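Local atomic coordinates of MW1564 protein (Staphylococcus aureus, PDB entry 3NTV), a protein that probably transfers a methyl group from S-adenosylmethionine to a hydroxyl of its substrate, as a putative caffeoyl-CoA O-methyltransferase with a Rossmann-like fold. Residues V142-F147 / L165-G170; I54-T59 / I221-A226; S39-R44 / S86-S91; I148-A153 / K199-Y204. All coordinates share one frame; numbering follows the deposited sequence. Where two conformers were deposited one is given.

Contact 1: residues V142-F147 / L165-G170; sequences VYDMIF and LLKHQG
Tyr143 and Leu166 form a parallel beta bridge at the start of strand 143-149, in the Rossmann-like sheet of this O-methyltransferase family. Two backbone bonds hold it: Tyr143 N donates to Leu165 O at 2.8 Å, and Lys167 N donates to Tyr143 O at 2.9 Å. Both are nearly straight at the hydrogen, so one tyrosine is gripped through its N-H and its carbonyl by the residues on either side of Leu166. The tyrosine ring lies alongside Leu165, pointing the same way, with Leu165 CB in the ring plane at its CD2 edge. Leu166 leaves on the same face as Tyr143; with CG anti to the backbone N (chi1 -178°), its CD1 reaches back to 3.4 Å from Tyr143 O, while its CB meets Ile146 CD1. At the outer margin Val142 CG1 packs crosswise on Lys167 CB, and the extended lysine chain runs on to Asp144, where NZ and OD1 form a salt bridge of 3.2 Å whose hydrogen bond is weak.

The second shell fixes these groups. Asp144 OD2 accepts from the backbone N of Lys73 and Asn74, which ties the carboxylate to the start of strand 74-78, and Tyr143 OH is bonded to Val138 O. A type II turn from Lys167 to Gly170 then carries the chain from the short strand 166-167 into strand 170-175, the next partner of 143-149. The turn is closed by Gly170 N and Lys167 O at 2.9 Å, and at its last residue Gly170 CA comes to 3.4 Å from Asp144 O.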
loop_
_atom_site.group_PDB
_atom_site.type_symbol
_atom_site.label_atom_id
_atom_site.label_comp_id
_atom_site.label_asym_id
_atom_site.label_seq_id
_atom_site.Cartn_x
_atom_site.Cartn_y
_atom_site.Cartn_z
ATOM N N VAL A 142 -15.964 -14.625 -12.425
ATOM C CA VAL A 142 -15.948 -14.149 -11.040
ATOM C C VAL A 142 -14.567 -13.451 -10.952
ATOM O O VAL A 142 -13.538 -14.045 -11.299
ATOM C CB VAL A 142 -16.091 -15.287 -9.987
ATOM C CG1 VAL A 142 -15.871 -14.757 -8.567
ATOM C CG2 VAL A 142 -17.468 -15.944 -10.091
ATOM N N TYR A 143 -14.575 -12.183 -10.569
ATOM C CA TYR A 143 -13.324 -11.408 -10.491
ATOM C C TYR A 143 -12.711 -11.431 -9.099
ATOM O O TYR A 143 -13.415 -11.580 -8.097
ATOM C CB TYR A 143 -13.550 -9.957 -10.965
ATOM C CG TYR A 143 -13.982 -9.893 -12.413
ATOM C CD1 TYR A 143 -13.044 -9.940 -13.446
ATOM C CD2 TYR A 143 -15.331 -9.847 -12.754
ATOM C CE1 TYR A 143 -13.444 -10.002 -14.785
ATOM C CE2 TYR A 143 -15.741 -9.874 -14.088
ATOM C CZ TYR A 143 -14.796 -9.972 -15.099
ATOM O OH TYR A 143 -15.208 -9.983 -16.411
ATOM N N ASP A 144 -11.371 -11.335 -9.057
ATOM C CA ASP A 144 -10.595 -11.283 -7.818
ATOM C C ASP A 144 -10.267 -9.844 -7.432
ATOM O O ASP A 144 -9.958 -9.587 -6.271
ATOM C CB ASP A 144 -9.292 -12.050 -7.995
ATOM C CG ASP A 144 -9.514 -13.493 -8.400
ATOM O OD1 ASP A 144 -10.454 -14.123 -7.858
ATOM O OD2 ASP A 144 -8.795 -13.970 -9.301
HETATM N N MSE A 145 -10.354 -8.915 -8.398
HETATM C CA MSE A 145 -10.045 -7.488 -8.204
HETATM C C MSE A 145 -10.831 -6.659 -9.229
HETATM O O MSE A 145 -10.972 -7.061 -10.391
HETATM C CB MSE A 145 -8.511 -7.252 -8.401
HETATM C CG MSE A 145 -8.091 -5.781 -8.382
HETATM SE SE MSE A 145 -6.191 -5.641 -8.820
HETATM C CE MSE A 145 -5.471 -5.998 -7.061
ATOM N N ILE A 146 -11.342 -5.508 -8.766
ATOM C CA ILE A 146 -11.997 -4.505 -9.592
ATOM C C ILE A 146 -11.146 -3.235 -9.434
ATOM O O ILE A 146 -10.812 -2.844 -8.305
ATOM C CB ILE A 146 -13.488 -4.299 -9.217
ATOM C CG1 ILE A 146 -14.296 -5.603 -9.496
ATOM C CG2 ILE A 146 -14.071 -3.112 -10.028
ATOM C CD1 ILE A 146 -15.764 -5.606 -9.052
ATOM N N PHE A 147 -10.822 -2.584 -10.552
ATOM C CA PHE A 147 -10.015 -1.349 -10.530
ATOM C C PHE A 147 -10.814 -0.197 -11.099
ATOM O O PHE A 147 -11.228 -0.237 -12.256
ATOM C CB PHE A 147 -8.706 -1.593 -11.291
ATOM C CG PHE A 147 -7.669 -0.484 -11.286
ATOM C CD1 PHE A 147 -7.521 0.351 -10.181
ATOM C CD2 PHE A 147 -6.770 -0.353 -12.337
ATOM C CE1 PHE A 147 -6.531 1.345 -10.152
ATOM C CE2 PHE A 147 -5.766 0.628 -12.300
ATOM C CZ PHE A 147 -5.653 1.466 -11.202
ATOM N N LEU A 165 -20.015 -9.249 -8.948
ATOM C CA LEU A 165 -19.156 -10.184 -9.688
ATOM C C LEU A 165 -17.808 -10.406 -8.989
ATOM O O LEU A 165 -16.966 -11.129 -9.521
ATOM C CB LEU A 165 -18.872 -9.656 -11.096
ATOM C CG LEU A 165 -20.071 -9.333 -11.970
ATOM C CD1 LEU A 165 -19.600 -8.789 -13.284
ATOM C CD2 LEU A 165 -20.913 -10.584 -12.199
ATOM N N LEU A 166 -17.569 -9.715 -7.875
ATOM C CA LEU A 166 -16.311 -9.842 -7.135
ATOM C C LEU A 166 -16.442 -10.933 -6.063
ATOM O O LEU A 166 -17.407 -10.946 -5.289
ATOM C CB LEU A 166 -15.992 -8.482 -6.485
ATOM C CG LEU A 166 -14.680 -8.364 -5.698
ATOM C CD1 LEU A 166 -13.468 -8.502 -6.641
ATOM C CD2 LEU A 166 -14.630 -7.030 -4.962
ATOM N N LYS A 167 -15.458 -11.818 -5.991
ATOM C CA LYS A 167 -15.508 -12.890 -5.001
ATOM C C LYS A 167 -15.382 -12.358 -3.595
ATOM O O LYS A 167 -14.866 -11.247 -3.385
ATOM C CB LYS A 167 -14.423 -13.936 -5.256
ATOM C CG LYS A 167 -13.001 -13.428 -5.044
ATOM C CD LYS A 167 -12.029 -14.568 -5.006
ATOM C CE LYS A 167 -10.649 -14.060 -4.672
ATOM N NZ LYS A 167 -9.632 -15.125 -4.907
ATOM N N HIS A 168 -15.831 -13.175 -2.618
ATOM C CA HIS A 168 -15.666 -12.894 -1.199
ATOM C C HIS A 168 -14.138 -12.829 -0.961
ATOM O O HIS A 168 -13.385 -13.658 -1.499
ATOM C CB HIS A 168 -16.297 -14.027 -0.366
ATOM C CG HIS A 168 -15.979 -13.959 1.099
ATOM N ND1 HIS A 168 -15.188 -14.920 1.714
ATOM C CD2 HIS A 168 -16.352 -13.042 2.025
ATOM C CE1 HIS A 168 -15.107 -14.556 2.985
ATOM N NE2 HIS A 168 -15.783 -13.430 3.219
ATOM N N GLN A 169 -13.695 -11.801 -0.213
ATOM C CA GLN A 169 -12.272 -11.509 0.051
ATOM C C GLN A 169 -11.557 -10.907 -1.170
ATOM O O GLN A 169 -10.364 -10.635 -1.108
ATOM C CB GLN A 169 -11.503 -12.682 0.694
ATOM C CG GLN A 169 -12.017 -13.011 2.086
ATOM C CD GLN A 169 -11.179 -14.051 2.770
ATOM O OE1 GLN A 169 -11.124 -15.214 2.356
ATOM N NE2 GLN A 169 -10.538 -13.658 3.859
ATOM N N GLY A 170 -12.309 -10.647 -2.246
ATOM C CA GLY A 170 -11.795 -9.958 -3.427
ATOM C C GLY A 170 -11.517 -8.497 -3.087
ATOM O O GLY A 170 -11.967 -7.992 -2.049
#

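Contact 2: residues I54-T59 / I221-A226; sequences IVDRLT and IDDGLA. With SO4 (sulfate ion), chain C.
Thr59 and Asp222 make the tight part of this contact. Asp222 OD2 takes a bond of 2.6 Å from Thr59 OG1 on its anti lone pair and a weak one from Thr59 N, so one carboxylate oxygen grips both hydroxyl and backbone in the first turn of helix 57-70. The hydroxyl stands beside its own N (chi1 -71°), which lets both donors converge. Ile221 CD1 lies 3.6 Å from Thr59 OG1, Thr59 CG2 meets Leu225 CD1, and a water joins Thr59 OG1 to Asp223 N.

On the side of Asp56 and Asp223 water mediates. Their OD2 atoms, two acceptors of like charge, approach to 3.0 Å without a hydrogen bond, and a water bridges Asp56 OD2 and Asp223 OD1, weakly at the latter. Val55 N donates almost straight to sulfate O4 at 3.1 Å; the ion, probably from the crystallisation liquor, is also held by Ala81, Ile82, Tyr84 and Ser85.

The type II' turn 221-224 links the C-terminal antiparallel strands 214-219 and 225-230 of the Rossmann-like methyltransferase sheet and docks on the N-terminal end of helix 57-70. Leu58 also packs against helix 22-33 and on Asn220 of the second subunit, while Leu225 lies on strand 170-175.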
loop_
_atom_site.group_PDB
_atom_site.type_symbol
_atom_site.label_atom_id
_atom_site.label_comp_id
_atom_site.label_asym_id
_atom_site.label_seq_id
_atom_site.Cartn_x
_atom_site.Cartn_y
_atom_site.Cartn_z
ATOM N N ILE A 54 -1.990 8.125 -17.553
ATOM C CA ILE A 54 -1.720 6.713 -17.234
ATOM C C ILE A 54 -1.583 6.601 -15.730
ATOM O O ILE A 54 -1.283 7.597 -15.077
ATOM C CB ILE A 54 -0.629 5.924 -18.023
ATOM C CG1 ILE A 54 0.803 6.451 -17.786
ATOM C CG2 ILE A 54 -1.000 5.756 -19.514
ATOM C CD1 ILE A 54 1.905 5.441 -18.012
ATOM N N VAL A 55 -1.824 5.400 -15.183
ATOM C CA VAL A 55 -1.706 5.136 -13.746
ATOM C C VAL A 55 -0.281 5.519 -13.283
ATOM O O VAL A 55 0.681 5.241 -13.999
ATOM C CB VAL A 55 -2.030 3.639 -13.462
ATOM C CG1 VAL A 55 -1.874 3.295 -11.981
ATOM C CG2 VAL A 55 -3.440 3.291 -13.949
ATOM N N ASP A 56 -0.148 6.126 -12.091
ATOM C CA ASP A 56 1.176 6.485 -11.600
ATOM C C ASP A 56 2.014 5.264 -11.248
ATOM O O ASP A 56 1.483 4.222 -10.849
ATOM C CB ASP A 56 1.102 7.473 -10.451
ATOM C CG ASP A 56 0.597 8.830 -10.903
ATOM O OD1 ASP A 56 1.311 9.498 -11.682
ATOM O OD2 ASP A 56 -0.539 9.182 -10.555
ATOM N N ARG A 57 3.330 5.382 -11.441
ATOM C CA ARG A 57 4.250 4.284 -11.217
ATOM C C ARG A 57 4.186 3.633 -9.833
ATOM O O ARG A 57 4.126 2.407 -9.746
ATOM C CB ARG A 57 5.693 4.699 -11.552
ATOM C CG ARG A 57 6.699 3.555 -11.391
ATOM C CD ARG A 57 6.466 2.433 -12.415
ATOM N NE ARG A 57 7.335 1.282 -12.170
ATOM C CZ ARG A 57 8.551 1.132 -12.677
ATOM N NH1 ARG A 57 9.070 2.068 -13.464
ATOM N NH2 ARG A 57 9.270 0.060 -12.381
ATOM N N LEU A 58 4.252 4.433 -8.758
ATOM C CA LEU A 58 4.260 3.820 -7.425
ATOM C C LEU A 58 2.923 3.172 -7.102
ATOM O O LEU A 58 2.886 2.111 -6.478
ATOM C CB LEU A 58 4.700 4.824 -6.339
ATOM C CG LEU A 58 6.138 5.365 -6.521
ATOM C CD1 LEU A 58 6.490 6.346 -5.414
ATOM C CD2 LEU A 58 7.177 4.236 -6.555
ATOM N N THR A 59 1.833 3.781 -7.576
ATOM C CA THR A 59 0.476 3.200 -7.396
ATOM C C THR A 59 0.410 1.856 -8.139
ATOM O O THR A 59 -0.051 0.854 -7.587
ATOM C CB THR A 59 -0.565 4.161 -8.005
ATOM O OG1 THR A 59 -0.639 5.313 -7.140
ATOM C CG2 THR A 59 -1.947 3.516 -8.136
ATOM N N ILE A 221 -0.724 8.599 -1.697
ATOM C CA ILE A 221 0.341 8.340 -2.650
ATOM C C ILE A 221 -0.218 8.773 -3.977
ATOM O O ILE A 221 -1.394 8.515 -4.254
ATOM C CB ILE A 221 0.822 6.860 -2.711
ATOM C CG1 ILE A 221 -0.315 5.832 -2.977
ATOM C CG2 ILE A 221 1.678 6.516 -1.504
ATOM C CD1 ILE A 221 0.173 4.530 -3.700
ATOM N N ASP A 222 0.601 9.471 -4.786
ATOM C CA ASP A 222 0.203 9.873 -6.138
ATOM C C ASP A 222 -1.145 10.637 -6.112
ATOM O O ASP A 222 -1.248 11.635 -5.400
ATOM C CB ASP A 222 0.183 8.609 -7.053
ATOM C CG ASP A 222 1.539 7.933 -7.201
ATOM O OD1 ASP A 222 2.561 8.655 -7.296
ATOM O OD2 ASP A 222 1.575 6.689 -7.285
ATOM N N ASP A 223 -2.180 10.136 -6.802
ATOM C CA ASP A 223 -3.500 10.775 -6.849
ATOM C C ASP A 223 -4.430 10.342 -5.727
ATOM O O ASP A 223 -5.599 10.730 -5.734
ATOM C CB ASP A 223 -4.152 10.435 -8.196
ATOM C CG ASP A 223 -3.438 11.027 -9.383
ATOM O OD1 ASP A 223 -2.992 12.186 -9.281
ATOM O OD2 ASP A 223 -3.328 10.328 -10.417
ATOM N N GLY A 224 -3.929 9.510 -4.814
ATOM C CA GLY A 224 -4.727 8.959 -3.724
ATOM C C GLY A 224 -5.233 7.579 -4.120
ATOM O O GLY A 224 -5.685 7.390 -5.255
ATOM N N LEU A 225 -5.130 6.593 -3.212
ATOM C CA LEU A 225 -5.559 5.228 -3.504
ATOM C C LEU A 225 -6.354 4.650 -2.347
ATOM O O LEU A 225 -6.013 4.908 -1.192
ATOM C CB LEU A 225 -4.302 4.351 -3.772
ATOM C CG LEU A 225 -4.553 2.953 -4.375
ATOM C CD1 LEU A 225 -5.042 3.059 -5.815
ATOM C CD2 LEU A 225 -3.285 2.112 -4.349
ATOM N N ALA A 226 -7.425 3.928 -2.639
ATOM C CA ALA A 226 -8.160 3.214 -1.602
ATOM C C ALA A 226 -8.121 1.747 -1.946
ATOM O O ALA A 226 -8.130 1.373 -3.140
ATOM C CB ALA A 226 -9.591 3.689 -1.474
HETATM S S SO4 C . -3.822 2.982 -18.334
HETATM O O1 SO4 C . -4.174 1.575 -18.028
HETATM O O2 SO4 C . -3.386 3.036 -19.720
HETATM O O3 SO4 C . -5.032 3.826 -18.153
HETATM O O4 SO4 C . -2.818 3.418 -17.346
HETATM O O HOH W 1 -2.723 8.845 -13.128
HETATM O O HOH W 2 -0.035 11.789 -9.464
HETATM O O HOH W 3 4.436 7.299 -8.828
HETATM O O HOH W 4 -2.619 7.164 -7.696
#

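Contact 3: residues S39-R44 / S86-S91; sequences SIEVLR and SMQFAS
Segment 39-44 is a run of tight turns leading into helix 43-49, with Leu43 N bonded to Ile40 O and Arg44 N to Glu41 O. It faces helix 84-90, and the backbones keep their distance: the nearest CA atoms, of Ile40 and Gln88, lie 7.1 Å apart. Side chains fill the interval, and no hydrogen bond crosses it.

Ile40 is the wedge. Its side chain slides past that of Gln88 in the opposite direction, and CG1, set between the backbone N and the carbonyl carbon (chi1 55°), reaches the amide carbon CD at 3.6 Å. CD1 goes on to Ser91 CB at 4.0 Å, and CG2 touches the methyl of Met87, a selenomethionine. That methyl, CE, is also met by Leu43 CD1 at 3.5 Å, closer than usual for two carbons, with the two side chains crossing at about a right angle.

In this Rossmann-like methyltransferase fold, helix 84-90 follows the first strand of the sheet, 74-78, and the contact lays the turns before helix 43-49 against it, on the side of Met87 and Gln88. Met87 and Leu43 both also reach Asn114 of helix 105-117.

The polar ends look elsewhere. Gln88 bends at chi2 (-80°), bringing OE1 to Ser38 OG and Lys64 NZ, which anchor the amide. Its NE2 lies 3.1 Å from Glu41 OE1, but the angle is too poor for a bond. Glu41 OE1 is instead bonded to Tyr84 OH, and OE2 forms a salt bridge of 2.8 Å with Arg44 NE, which approaches from the syn side, 25° out of the carboxylate plane.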
loop_
_atom_site.group_PDB
_atom_site.type_symbol
_atom_site.label_atom_id
_atom_site.label_comp_id
_atom_site.label_asym_id
_atom_site.label_seq_id
_atom_site.Cartn_x
_atom_site.Cartn_y
_atom_site.Cartn_z
ATOM N N SER A 39 8.953 -4.415 -20.245
ATOM C CA SER A 39 9.039 -3.936 -21.635
ATOM C C SER A 39 8.005 -2.838 -21.953
ATOM O O SER A 39 8.295 -1.938 -22.743
ATOM C CB SER A 39 8.884 -5.097 -22.617
ATOM O OG SER A 39 7.780 -5.926 -22.285
ATOM N N ILE A 40 6.827 -2.898 -21.308
ATOM C CA ILE A 40 5.739 -1.933 -21.508
ATOM C C ILE A 40 5.953 -0.541 -20.878
ATOM O O ILE A 40 5.247 0.404 -21.239
ATOM C CB ILE A 40 4.317 -2.516 -21.280
ATOM C CG1 ILE A 40 4.147 -3.176 -19.884
ATOM C CG2 ILE A 40 3.889 -3.430 -22.452
ATOM C CD1 ILE A 40 4.268 -4.739 -19.796
ATOM N N GLU A 41 6.950 -0.404 -19.987
ATOM C CA GLU A 41 7.272 0.878 -19.343
ATOM C C GLU A 41 7.577 1.995 -20.351
ATOM O O GLU A 41 7.304 3.163 -20.077
ATOM C CB GLU A 41 8.396 0.710 -18.302
ATOM C CG GLU A 41 8.464 1.818 -17.253
ATOM C CD GLU A 41 7.188 2.153 -16.495
ATOM O OE1 GLU A 41 6.341 1.251 -16.291
ATOM O OE2 GLU A 41 7.055 3.322 -16.073
ATOM N N VAL A 42 8.055 1.618 -21.556
ATOM C CA VAL A 42 8.344 2.528 -22.669
ATOM C C VAL A 42 7.101 3.370 -23.054
ATOM O O VAL A 42 7.259 4.499 -23.517
ATOM C CB VAL A 42 8.943 1.744 -23.874
ATOM C CG1 VAL A 42 9.350 2.681 -25.009
ATOM C CG2 VAL A 42 10.138 0.900 -23.435
ATOM N N LEU A 43 5.874 2.849 -22.803
ATOM C CA LEU A 43 4.626 3.563 -23.104
ATOM C C LEU A 43 4.337 4.773 -22.206
ATOM O O LEU A 43 3.519 5.612 -22.585
ATOM C CB LEU A 43 3.423 2.617 -23.138
ATOM C CG LEU A 43 3.419 1.597 -24.273
ATOM C CD1 LEU A 43 2.539 0.445 -23.930
ATOM C CD2 LEU A 43 2.978 2.231 -25.605
ATOM N N ARG A 44 4.992 4.863 -21.024
ATOM C CA ARG A 44 4.837 6.010 -20.106
ATOM C C ARG A 44 5.232 7.302 -20.850
ATOM O O ARG A 44 4.554 8.323 -20.731
ATOM C CB ARG A 44 5.701 5.814 -18.836
ATOM C CG ARG A 44 5.471 6.896 -17.775
ATOM C CD ARG A 44 5.960 6.495 -16.388
ATOM N NE ARG A 44 5.179 5.394 -15.807
ATOM C CZ ARG A 44 4.015 5.535 -15.179
ATOM N NH1 ARG A 44 3.460 6.736 -15.056
ATOM N NH2 ARG A 44 3.393 4.479 -14.677
ATOM N N SER A 86 -3.543 -2.621 -17.838
ATOM C CA SER A 86 -3.995 -3.961 -18.244
ATOM C C SER A 86 -2.801 -4.853 -18.564
ATOM O O SER A 86 -2.697 -5.955 -18.055
ATOM C CB SER A 86 -4.880 -3.879 -19.484
ATOM O OG SER A 86 -5.920 -2.935 -19.324
HETATM N N MSE A 87 -1.880 -4.343 -19.390
HETATM C CA MSE A 87 -0.697 -5.118 -19.777
HETATM C C MSE A 87 0.272 -5.301 -18.620
HETATM O O MSE A 87 0.822 -6.382 -18.458
HETATM C CB MSE A 87 -0.003 -4.488 -20.973
HETATM C CG MSE A 87 -0.882 -4.509 -22.212
HETATM SE SE MSE A 87 0.036 -3.787 -23.771
HETATM C CE MSE A 87 0.202 -2.007 -23.182
ATOM N N GLN A 88 0.416 -4.274 -17.750
ATOM C CA GLN A 88 1.282 -4.403 -16.582
ATOM C C GLN A 88 0.771 -5.516 -15.664
ATOM O O GLN A 88 1.555 -6.329 -15.197
ATOM C CB GLN A 88 1.404 -3.058 -15.839
ATOM C CG GLN A 88 2.293 -2.052 -16.575
ATOM C CD GLN A 88 3.777 -2.291 -16.370
ATOM O OE1 GLN A 88 4.199 -3.339 -15.910
ATOM N NE2 GLN A 88 4.605 -1.305 -16.689
ATOM N N PHE A 89 -0.552 -5.602 -15.468
ATOM C CA PHE A 89 -1.111 -6.666 -14.624
ATOM C C PHE A 89 -0.954 -8.033 -15.301
ATOM O O PHE A 89 -0.570 -8.996 -14.638
ATOM C CB PHE A 89 -2.598 -6.410 -14.318
ATOM C CG PHE A 89 -2.925 -5.095 -13.630
ATOM C CD1 PHE A 89 -2.004 -4.478 -12.793
ATOM C CD2 PHE A 89 -4.174 -4.505 -13.785
ATOM C CE1 PHE A 89 -2.324 -3.286 -12.126
ATOM C CE2 PHE A 89 -4.482 -3.308 -13.132
ATOM C CZ PHE A 89 -3.550 -2.710 -12.314
ATOM N N ALA A 90 -1.264 -8.118 -16.610
ATOM C CA ALA A 90 -1.153 -9.382 -17.343
ATOM C C ALA A 90 0.298 -9.874 -17.397
ATOM O O ALA A 90 0.527 -11.085 -17.426
ATOM C CB ALA A 90 -1.695 -9.217 -18.754
ATOM N N SER A 91 1.278 -8.931 -17.346
ATOM C CA SER A 91 2.700 -9.293 -17.393
ATOM C C SER A 91 3.179 -10.071 -16.184
ATOM O O SER A 91 4.249 -10.694 -16.237
ATOM C CB SER A 91 3.574 -8.065 -17.645
ATOM O OG SER A 91 3.715 -7.306 -16.452
#

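Contact 4: residues I148-A153 / K199-Y204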
loop_
_atom_site.group_PDB
_atom_site.type_symbol
_atom_site.label_atom_id
_atom_site.label_comp_id
_atom_site.label_asym_id
_atom_site.label_seq_id
_atom_site.Cartn_x
_atom_site.Cartn_y
_atom_site.Cartn_z
ATOM N N ILE A 148 -11.111 0.799 -10.257
ATOM C CA ILE A 148 -11.941 1.965 -10.627
ATOM C C ILE A 148 -11.213 3.287 -10.341
ATOM O O ILE A 148 -10.348 3.337 -9.474
ATOM C CB ILE A 148 -13.256 1.887 -9.772
ATOM C CG1 ILE A 148 -14.114 0.676 -10.153
ATOM C CG2 ILE A 148 -14.115 3.164 -9.859
ATOM C CD1 ILE A 148 -15.173 0.328 -8.971
ATOM N N ASP A 149 -11.589 4.357 -11.052
ATOM C CA ASP A 149 -11.111 5.713 -10.797
ATOM C C ASP A 149 -12.299 6.451 -10.162
ATOM O O ASP A 149 -13.373 6.506 -10.767
ATOM C CB ASP A 149 -10.654 6.371 -12.094
ATOM C CG ASP A 149 -10.113 7.792 -12.007
ATOM O OD1 ASP A 149 -10.710 8.618 -11.277
ATOM O OD2 ASP A 149 -9.138 8.099 -12.722
ATOM N N ALA A 150 -12.132 6.987 -8.929
ATOM C CA ALA A 150 -13.244 7.653 -8.220
ATOM C C ALA A 150 -13.853 8.830 -8.983
ATOM O O ALA A 150 -15.011 9.171 -8.756
ATOM C CB ALA A 150 -12.777 8.145 -6.866
ATOM N N ALA A 151 -13.063 9.471 -9.828
ATOM C CA ALA A 151 -13.506 10.667 -10.549
ATOM C C ALA A 151 -14.116 10.396 -11.929
ATOM O O ALA A 151 -14.699 11.311 -12.512
ATOM C CB ALA A 151 -12.343 11.627 -10.683
ATOM N N LYS A 152 -13.976 9.160 -12.449
ATOM C CA LYS A 152 -14.457 8.774 -13.776
ATOM C C LYS A 152 -15.942 8.485 -13.828
ATOM O O LYS A 152 -16.417 7.472 -13.306
ATOM C CB LYS A 152 -13.643 7.590 -14.344
ATOM C CG LYS A 152 -12.291 7.970 -14.936
ATOM C CD LYS A 152 -11.665 6.762 -15.681
ATOM C CE LYS A 152 -10.161 6.869 -15.807
ATOM N NZ LYS A 152 -9.565 5.610 -16.328
ATOM N N ALA A 153 -16.699 9.370 -14.506
ATOM C CA ALA A 153 -18.132 9.173 -14.691
ATOM C C ALA A 153 -18.898 8.806 -13.404
ATOM O O ALA A 153 -18.644 9.416 -12.359
ATOM C CB ALA A 153 -18.398 8.181 -15.841
ATOM N N LYS A 199 -16.213 17.336 -5.481
ATOM C CA LYS A 199 -17.464 16.958 -4.825
ATOM C C LYS A 199 -17.803 15.484 -5.068
ATOM O O LYS A 199 -18.180 14.783 -4.134
ATOM C CB LYS A 199 -18.625 17.857 -5.308
ATOM C CG LYS A 199 -19.671 18.101 -4.232
ATOM C CD LYS A 199 -21.062 18.346 -4.810
ATOM C CE LYS A 199 -22.143 18.274 -3.751
ATOM N NZ LYS A 199 -22.375 16.884 -3.269
ATOM N N LYS A 200 -17.661 15.013 -6.316
ATOM C CA LYS A 200 -17.938 13.621 -6.670
ATOM C C LYS A 200 -17.019 12.656 -5.883
ATOM O O LYS A 200 -17.501 11.680 -5.324
ATOM C CB LYS A 200 -17.733 13.415 -8.191
ATOM C CG LYS A 200 -18.037 11.987 -8.660
ATOM C CD LYS A 200 -17.372 11.688 -10.018
ATOM C CE LYS A 200 -18.100 12.319 -11.166
ATOM N NZ LYS A 200 -17.536 11.865 -12.470
ATOM N N VAL A 201 -15.728 12.954 -5.841
ATOM C CA VAL A 201 -14.716 12.112 -5.185
ATOM C C VAL A 201 -14.953 12.097 -3.682
ATOM O O VAL A 201 -14.946 11.029 -3.064
ATOM C CB VAL A 201 -13.290 12.554 -5.599
ATOM C CG1 VAL A 201 -12.229 11.945 -4.710
ATOM C CG2 VAL A 201 -13.019 12.181 -7.063
ATOM N N GLN A 202 -15.218 13.279 -3.093
ATOM C CA GLN A 202 -15.515 13.328 -1.664
ATOM C C GLN A 202 -16.757 12.532 -1.329
ATOM O O GLN A 202 -16.734 11.793 -0.337
ATOM C CB GLN A 202 -15.610 14.771 -1.156
ATOM C CG GLN A 202 -14.251 15.499 -1.155
ATOM C CD GLN A 202 -14.354 16.963 -0.744
ATOM O OE1 GLN A 202 -13.339 17.644 -0.536
ATOM N NE2 GLN A 202 -15.554 17.514 -0.718
ATOM N N ASP A 203 -17.842 12.665 -2.143
ATOM C CA ASP A 203 -19.067 11.884 -1.949
ATOM C C ASP A 203 -18.767 10.376 -2.058
ATOM O O ASP A 203 -19.256 9.596 -1.248
ATOM C CB ASP A 203 -20.150 12.281 -2.970
ATOM C CG ASP A 203 -20.763 13.644 -2.702
ATOM O OD1 ASP A 203 -20.460 14.239 -1.631
ATOM O OD2 ASP A 203 -21.544 14.120 -3.554
ATOM N N TYR A 204 -17.976 9.975 -3.071
ATOM C CA TYR A 204 -17.591 8.571 -3.262
ATOM C C TYR A 204 -16.872 8.043 -2.026
ATOM O O TYR A 204 -17.226 6.973 -1.549
ATOM C CB TYR A 204 -16.695 8.418 -4.513
ATOM C CG TYR A 204 -16.202 7.005 -4.749
ATOM C CD1 TYR A 204 -16.892 6.138 -5.591
ATOM C CD2 TYR A 204 -15.061 6.528 -4.110
ATOM C CE1 TYR A 204 -16.443 4.832 -5.813
ATOM C CE2 TYR A 204 -14.606 5.223 -4.322
ATOM C CZ TYR A 204 -15.291 4.386 -5.191
ATOM O OH TYR A 204 -14.853 3.107 -5.454
#
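Ala150 CB sits over one face of the Tyr204 ring, 3.9 Å from CD2, and 4.0 Å from Val201 CG2. With Ala151 CB, which meets the same valine methyl at 3.7 Å, these small groups form the apolar centre where the loop that follows strand 143-149 packs on helix 192-209, a helix flanking the sheet of the Rossmann-like fold. With small methyl groups between them, the backbones come close, the CA atoms of Ala150 and Val201 being 5.6 Å apart. Tyr204 extends toward the strand because its CG is anti to the backbone N (chi1 177°), and its hydroxyl reaches Thr174 OG1 of strand 170-175.

At the end of the strand the chain bends in a type I turn from Asp149 to Lys152. An Asx turn reinforces the bend, Ala151 N donating to Asp149 OD1 at 2.9 Å. The turn presents carbonyls to the polar edge, where Lys200 runs along the outside of the apolar group. Its aliphatic part passes Ala150 O, itself bonded to Ser155 OG, and a bend at chi3 (-76°) brings the ammonium onto two backbone oxygens. The charge is thus held by loop carbonyls and pins the loop to the helix. Lys200 NZ meets Ala151 O from above the carbonyl plane, 53° out of it, and donates to Ala153 O at 2.7 Å.

From the N terminus, contact 3 opens first at 39-44, before contact 2 begins at 54-59; it closes at 86-91, so these two loops cross. The longest loop, that of contact 2, runs to 221-226 and encloses contacts 1 and 4. Those cross each other, since 142-147 and 148-153 are consecutive segments that share strand 143-149, while 165-170 precedes 199-204. Contact 3 ties the N-terminal helical region to helix 84-90, contact 2 ties helix 57-70 to the antiparallel end of the sheet, and contacts 1 and 4 secure the two ends of one central strand. Phe147 of contact 1 touches both Val55 of contact 2 and Phe89 of contact 3.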